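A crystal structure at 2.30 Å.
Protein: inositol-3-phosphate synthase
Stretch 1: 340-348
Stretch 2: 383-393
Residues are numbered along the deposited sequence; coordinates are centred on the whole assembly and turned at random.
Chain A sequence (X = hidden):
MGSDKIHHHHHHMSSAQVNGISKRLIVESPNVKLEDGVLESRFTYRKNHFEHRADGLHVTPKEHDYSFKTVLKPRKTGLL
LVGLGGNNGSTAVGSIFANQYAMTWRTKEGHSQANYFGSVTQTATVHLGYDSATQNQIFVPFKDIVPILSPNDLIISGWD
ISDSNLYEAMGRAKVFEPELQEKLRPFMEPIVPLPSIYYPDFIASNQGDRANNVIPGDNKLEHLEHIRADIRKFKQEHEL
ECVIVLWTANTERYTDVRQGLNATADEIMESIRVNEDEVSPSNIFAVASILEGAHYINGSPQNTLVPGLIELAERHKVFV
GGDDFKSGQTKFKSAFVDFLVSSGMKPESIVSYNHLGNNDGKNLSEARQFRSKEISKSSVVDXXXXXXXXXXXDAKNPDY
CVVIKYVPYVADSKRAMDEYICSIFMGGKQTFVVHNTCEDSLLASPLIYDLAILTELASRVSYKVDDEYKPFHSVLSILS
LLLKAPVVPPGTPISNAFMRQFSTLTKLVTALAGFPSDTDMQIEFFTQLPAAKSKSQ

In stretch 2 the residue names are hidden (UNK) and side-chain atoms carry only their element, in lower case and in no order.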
ATOM      1  N   LEU A 340      -8.763  -1.542 -17.811  1.00 32.90           N
ATOM      2  CA  LEU A 340      -7.461  -2.122 -18.225  1.00 33.13           C
ATOM      3  C   LEU A 340      -7.505  -2.947 -19.537  1.00 36.54           C
ATOM      4  O   LEU A 340      -6.540  -2.919 -20.314  1.00 37.06           O
ATOM      5  CB  LEU A 340      -6.879  -3.012 -17.140  1.00 31.59           C
ATOM      6  CG  LEU A 340      -6.512  -2.560 -15.727  1.00 27.26           C
ATOM      7  CD1 LEU A 340      -6.172  -3.813 -14.888  1.00 20.23           C
ATOM      8  CD2 LEU A 340      -5.366  -1.560 -15.681  1.00 15.01           C
ATOM      9  N   VAL A 341      -8.588  -3.690 -19.792  1.00 36.14           N
ATOM     10  CA  VAL A 341      -8.651  -4.449 -21.043  1.00 41.48           C
ATOM     11  C   VAL A 341      -8.979  -3.516 -22.234  1.00 40.84           C
ATOM     12  O   VAL A 341      -8.412  -3.670 -23.327  1.00 39.86           O
ATOM     13  CB  VAL A 341      -9.570  -5.715 -20.942  1.00 43.54           C
ATOM     14  CG1 VAL A 341      -9.697  -6.434 -22.311  1.00 44.32           C
ATOM     15  CG2 VAL A 341      -9.008  -6.696 -19.900  1.00 45.26           C
ATOM     16  N   SER A 342      -9.841  -2.525 -21.983  1.00 39.68           N
ATOM     17  CA  SER A 342     -10.127  -1.465 -22.949  1.00 41.26           C
ATOM     18  C   SER A 342      -8.862  -0.676 -23.344  1.00 42.33           C
ATOM     19  O   SER A 342      -8.695  -0.320 -24.514  1.00 45.16           O
ATOM     20  CB  SER A 342     -11.203  -0.510 -22.415  1.00 40.36           C
ATOM     21  OG  SER A 342     -12.463  -1.144 -22.344  1.00 41.04           O
ATOM     22  N   SER A 343      -7.977  -0.424 -22.379  1.00 39.40           N
ATOM     23  CA  SER A 343      -6.698   0.245 -22.629  1.00 37.83           C
ATOM     24  C   SER A 343      -5.633  -0.622 -23.332  1.00 36.88           C
ATOM     25  O   SER A 343      -4.503  -0.163 -23.520  1.00 39.36           O
ATOM     26  CB  SER A 343      -6.094   0.791 -21.313  1.00 39.75           C
ATOM     27  OG  SER A 343      -7.050   1.346 -20.413  1.00 38.91           O
ATOM     28  N   GLY A 344      -5.955  -1.867 -23.690  1.00 34.36           N
ATOM     29  CA  GLY A 344      -4.983  -2.747 -24.363  1.00 32.74           C
ATOM     30  C   GLY A 344      -3.934  -3.470 -23.512  1.00 35.16           C
ATOM     31  O   GLY A 344      -2.782  -3.745 -23.984  1.00 33.18           O
ATOM     32  N   MET A 345      -4.358  -3.821 -22.294  1.00 33.74           N
ATOM     33  CA  MET A 345      -3.534  -4.360 -21.197  1.00 37.90           C
ATOM     34  C   MET A 345      -4.013  -5.751 -20.762  1.00 37.69           C
ATOM     35  O   MET A 345      -5.202  -5.937 -20.498  1.00 38.00           O
ATOM     36  CB  MET A 345      -3.668  -3.440 -19.962  1.00 38.31           C
ATOM     37  CG  MET A 345      -2.422  -2.712 -19.525  1.00 46.32           C
ATOM     38  SD  MET A 345      -2.270  -0.972 -19.976  1.00 50.41           S
ATOM     39  CE  MET A 345      -3.424  -0.265 -18.790  1.00 38.97           C
ATOM     40  N   LYS A 346      -3.087  -6.699 -20.614  1.00 39.02           N
ATOM     41  CA  LYS A 346      -3.412  -8.089 -20.190  1.00 37.01           C
ATOM     42  C   LYS A 346      -3.236  -8.314 -18.688  1.00 35.91           C
ATOM     43  O   LYS A 346      -2.112  -8.478 -18.235  1.00 32.91           O
ATOM     44  CB  LYS A 346      -2.520  -9.087 -20.936  1.00 37.26           C
ATOM     45  CG  LYS A 346      -3.032 -10.521 -20.985  1.00 34.55           C
ATOM     46  CD  LYS A 346      -1.982 -11.415 -21.673  1.00 41.42           C
ATOM     47  CE  LYS A 346      -2.314 -12.909 -21.528  1.00 47.23           C
ATOM     48  NZ  LYS A 346      -2.786 -13.235 -20.124  1.00 57.60           N
ATOM     49  N   PRO A 347      -4.331  -8.326 -17.914  1.00 36.73           N
ATOM     50  CA  PRO A 347      -4.284  -8.821 -16.534  1.00 37.34           C
ATOM     51  C   PRO A 347      -3.688 -10.226 -16.505  1.00 40.71           C
ATOM     52  O   PRO A 347      -4.131 -11.098 -17.252  1.00 43.22           O
ATOM     53  CB  PRO A 347      -5.753  -8.886 -16.127  1.00 37.06           C
ATOM     54  CG  PRO A 347      -6.431  -7.838 -16.999  1.00 37.82           C
ATOM     55  CD  PRO A 347      -5.683  -7.881 -18.304  1.00 37.86           C
ATOM     56  N   GLU A 348      -2.670 -10.430 -15.671  1.00 41.54           N
ATOM     57  CA  GLU A 348      -1.950 -11.702 -15.612  1.00 43.86           C
ATOM     58  C   GLU A 348      -2.201 -12.440 -14.286  1.00 42.91           C
ATOM     59  O   GLU A 348      -2.115 -13.682 -14.201  1.00 43.73           O
ATOM     60  CB  GLU A 348      -0.447 -11.446 -15.755  1.00 43.60           C
ATOM     61  CG  GLU A 348      -0.025 -10.822 -17.064  1.00 46.13           C
ATOM     62  CD  GLU A 348       0.059 -11.826 -18.198  1.00 44.87           C
ATOM     63  OE1 GLU A 348      -0.767 -12.761 -18.276  1.00 48.45           O
ATOM     64  OE2 GLU A 348       0.964 -11.669 -19.018  1.00 44.56           O
ATOM     65  N   UNK A 383     -16.480 -12.305 -18.862  1.00 59.21           N
ATOM     66  CA  UNK A 383     -16.940 -11.643 -20.078  1.00 60.78           C
ATOM     67  C   UNK A 383     -15.903 -10.663 -20.677  1.00 61.80           C
ATOM     68  O   UNK A 383     -15.899 -10.419 -21.894  1.00 62.61           O
ATOM     69  c   UNK A 383     -18.194  -9.857 -18.785  1.00 57.74           C
ATOM     70  c   UNK A 383     -18.283 -10.950 -19.836  1.00 60.77           C
ATOM     71  o   UNK A 383     -18.691  -8.715 -18.937  1.00 42.72           O
ATOM     72  o   UNK A 383     -17.592 -10.120 -17.724  1.00 60.03           O
ATOM     73  N   UNK A 384     -15.031 -10.117 -19.826  1.00 61.41           N
ATOM     74  CA  UNK A 384     -13.944  -9.236 -20.281  1.00 61.02           C
ATOM     75  C   UNK A 384     -12.759  -9.995 -20.938  1.00 58.18           C
ATOM     76  O   UNK A 384     -12.206  -9.554 -21.950  1.00 56.57           O
ATOM     77  c   UNK A 384     -14.513  -5.650 -21.766  1.00 77.55           C
ATOM     78  c   UNK A 384     -14.028  -6.856 -19.220  1.00 70.07           C
ATOM     79  c   UNK A 384     -13.474  -8.299 -19.148  1.00 62.27           C
ATOM     80  s   UNK A 384     -13.259  -5.771 -20.478  1.00 87.02           S
ATOM     81  N   UNK A 385     -12.370 -11.129 -20.367  1.00 55.15           N
ATOM     82  CA  UNK A 385     -11.301 -11.927 -20.953  1.00 52.81           C
ATOM     83  C   UNK A 385     -11.749 -12.504 -22.314  1.00 52.83           C
ATOM     84  O   UNK A 385     -10.928 -12.683 -23.215  1.00 52.17           O
ATOM     85  c   UNK A 385     -10.035 -12.385 -18.803  1.00 46.25           C
ATOM     86  c   UNK A 385      -9.955 -14.091 -20.681  1.00 46.34           C
ATOM     87  c   UNK A 385     -10.802 -13.024 -19.965  1.00 53.07           C
ATOM     88  N   UNK A 386     -13.054 -12.752 -22.454  1.00 52.06           N
ATOM     89  CA  UNK A 386     -13.658 -13.265 -23.699  1.00 51.70           C
ATOM     90  C   UNK A 386     -13.827 -12.155 -24.755  1.00 48.61           C
ATOM     91  O   UNK A 386     -13.839 -12.418 -25.955  1.00 47.40           O
ATOM     92  c   UNK A 386     -16.284 -15.959 -22.363  1.00 61.62           C
ATOM     93  c   UNK A 386     -14.919 -15.389 -22.836  1.00 58.77           C
ATOM     94  c   UNK A 386     -16.450 -15.833 -20.839  1.00 65.89           C
ATOM     95  n   UNK A 386     -17.589 -16.616 -20.233  1.00 61.85           N
ATOM     96  c   UNK A 386     -15.013 -13.944 -23.409  1.00 52.15           C
ATOM     97  N   UNK A 387     -13.948 -10.918 -24.283  1.00 46.21           N
ATOM     98  CA  UNK A 387     -14.051  -9.726 -25.136  1.00 44.81           C
ATOM     99  C   UNK A 387     -12.836  -9.457 -26.047  1.00 45.66           C
ATOM    100  O   UNK A 387     -12.961  -8.755 -27.054  1.00 46.26           O
ATOM    101  c   UNK A 387     -14.234  -8.492 -24.260  1.00 45.05           C
ATOM    102  o   UNK A 387     -12.967  -8.018 -23.819  1.00 34.55           O
ATOM    103  N   UNK A 388     -11.663  -9.970 -25.677  1.00 43.77           N
ATOM    104  CA  UNK A 388     -10.422  -9.561 -26.320  1.00 42.85           C
ATOM    105  C   UNK A 388      -9.472 -10.722 -26.611  1.00 43.23           C
ATOM    106  O   UNK A 388      -8.717 -11.171 -25.733  1.00 43.79           O
ATOM    107  n   UNK A 388      -8.629  -6.375 -26.016  1.00 38.05           N
ATOM    108  c   UNK A 388      -9.727  -8.501 -25.463  1.00 42.50           C
ATOM    109  o   UNK A 388      -7.856  -8.291 -27.015  1.00 35.57           O
ATOM    110  c   UNK A 388      -8.659  -7.711 -26.239  1.00 46.71           C
ATOM    111  N   UNK A 389      -9.500 -11.196 -27.853  1.00 43.28           N
ATOM    112  CA  UNK A 389      -8.652 -12.324 -28.246  1.00 40.17           C
ATOM    113  C   UNK A 389      -7.260 -11.968 -28.761  1.00 38.00           C
ATOM    114  O   UNK A 389      -6.494 -12.869 -29.075  1.00 36.01           O
ATOM    115  c   UNK A 389     -10.839 -15.283 -29.477  1.00 61.42           C
ATOM    116  o   UNK A 389     -11.456 -14.822 -30.447  1.00 54.82           O
ATOM    117  c   UNK A 389     -10.129 -14.361 -28.508  1.00 48.72           C
ATOM    118  c   UNK A 389      -9.385 -13.239 -29.214  1.00 41.31           C
ATOM    119  n   UNK A 389     -10.753 -16.591 -29.224  1.00 62.51           N
ATOM    120  N   UNK A 390      -6.936 -10.672 -28.843  1.00 38.72           N
ATOM    121  CA  UNK A 390      -5.550 -10.242 -29.094  1.00 38.61           C
ATOM    122  C   UNK A 390      -4.780 -10.443 -27.785  1.00 41.33           C
ATOM    123  O   UNK A 390      -3.775 -11.166 -27.743  1.00 43.98           O
ATOM    124  c   UNK A 390      -5.452  -8.753 -29.604  1.00 38.44           C
ATOM    125  c   UNK A 390      -6.188  -8.558 -30.951  1.00 37.44           C
ATOM    126  c   UNK A 390      -3.967  -8.290 -29.706  1.00 28.56           C
ATOM    127  c   UNK A 390      -6.608  -7.101 -31.236  1.00 32.88           C
ATOM    128  N   UNK A 391      -5.284  -9.819 -26.723  1.00 40.83           N
ATOM    129  CA  UNK A 391      -4.739  -9.942 -25.373  1.00 41.50           C
ATOM    130  C   UNK A 391      -4.776 -11.388 -24.890  1.00 43.31           C
ATOM    131  O   UNK A 391      -3.752 -11.933 -24.442  1.00 43.04           O
ATOM    132  c   UNK A 391      -3.815  -7.192 -24.215  1.00 36.40           C
ATOM    133  c   UNK A 391      -5.274  -7.531 -24.513  1.00 35.72           C
ATOM    134  c   UNK A 391      -6.183  -6.759 -23.580  1.00 36.95           C
ATOM    135  c   UNK A 391      -5.527  -9.044 -24.408  1.00 38.77           C
ATOM    136  N   UNK A 392      -5.955 -12.007 -25.020  1.00 44.26           N
ATOM    137  CA  UNK A 392      -6.195 -13.386 -24.544  1.00 46.22           C
ATOM    138  C   UNK A 392      -6.493 -14.368 -25.700  1.00 46.51           C
ATOM    139  O   UNK A 392      -7.656 -14.793 -25.860  1.00 43.86           O
ATOM    140  c   UNK A 392      -6.371 -12.476 -19.980  1.00 43.13           C
ATOM    141  c   UNK A 392      -6.770 -11.130 -19.917  1.00 35.30           C
ATOM    142  c   UNK A 392      -7.378 -13.408 -23.554  1.00 44.54           C
ATOM    143  c   UNK A 392      -7.153 -12.610 -22.282  1.00 49.71           C
ATOM    144  c   UNK A 392      -7.372 -10.533 -21.022  1.00 40.70           C
ATOM    145  c   UNK A 392      -6.568 -13.207 -21.153  1.00 44.44           C
ATOM    146  c   UNK A 392      -7.559 -11.272 -22.199  1.00 46.21           C
ATOM    147  N   UNK A 393      -5.484 -14.728 -26.509  1.00 47.51           N
ATOM    148  CA  UNK A 393      -5.751 -15.559 -27.701  1.00 49.38           C
ATOM    149  C   UNK A 393      -6.490 -16.857 -27.339  1.00 51.23           C
ATOM    150  O   UNK A 393      -7.447 -17.223 -28.033  1.00 49.99           O
ATOM    151  c   UNK A 393      -4.054 -14.385 -26.376  1.00 48.23           C
ATOM    152  c   UNK A 393      -4.355 -15.823 -28.311  1.00 49.57           C
ATOM    153  c   UNK A 393      -3.339 -15.350 -27.299  1.00 49.98           C
TER
HETATM  154  O   HOH W   1     -10.021  -4.060 -25.190  1.00 30.32           O

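Position 383 has two side-chain carbons, the second carrying two oxygens. None of these atoms reaches stretch 1. A carboxylate on a single CB is Asp 383. Both of its oxygens are hydrogen-bonded elsewhere in the structure.

Position 384 has an unbranched side chain of two carbons, a sulfur and a last carbon. The sulfur lies 3.7 Å from CB of Val 341. This thioether is Met 384. Its CA-to-CB bond points toward stretch 1, which brings the chain against the valine.

Position 385 has three carbons, the first carrying the other two. It points sideways and makes no contact with stretch 1. The fork at CB, with no further atoms, is Val 385.

Position 386 has four carbons in a row ending in a nitrogen. It is exposed and out of reach of stretch 1. This is Lys 386.

Position 387 has one carbon and one oxygen. The oxygen is 3.9 Å from CG1 of Val 341. This is Ser 387. Its OG donates a hydrogen bond to O of Met 384, at 2.5 Å, so the hydroxyl is tied back to its own backbone.

Position 388 has two carbons, the second carrying one oxygen and one nitrogen. The first carbon, CB, is 3.8 Å from CG1 of Val 341. With an amide on a short chain, this is Asn 388. Its OD1 accepts a hydrogen bond from N of position 391 at 3.0 Å, and a weak one from N of position 390 at 3.1 Å. The side chain thereby holds the turn that follows. Its ND2 donates to water 1 at 2.8 Å, and that water donates to O of Val 341 at 2.5 Å.

Position 389 has three carbons, the third carrying one oxygen and one nitrogen. It is exposed and does not touch stretch 1. The longer amide is Gln 389.

Position 390 has four carbons, forked at the first, with one arm two carbons long. It is out of reach of stretch 1. This is Ile 390.

Position 391 has four carbons, forked at the second. The two terminal carbons approach Val 341, Gly 344 and Met 345. This is Leu 391. CD1 is 3.3 Å from O of Met 345, and CD2 is 3.6 Å from O of Gly 344.

Position 392 has one carbon and a six-carbon ring with no oxygen. CG of Lys 346 lies over one face, 4.2 Å from the ring centroid. This is Phe 392. Its CZ is 3.8 Å from CD of Pro 347.

Position 393 has three carbons that close a ring onto the backbone nitrogen. It makes no contact with stretch 1. This is Pro 393.

The contact works mainly by apolar packing. Val 341 sits among Met 384, Asn 388 and Leu 391. The aliphatic chain of Lys 346 covers Phe 392, while its NZ forms a salt bridge with OE1 of Glu 348 at 2.8 Å. No direct hydrogen bond joins the stretches; water 1 bridges them.

Stretch 2 (383-393) DMVKSNQILFP
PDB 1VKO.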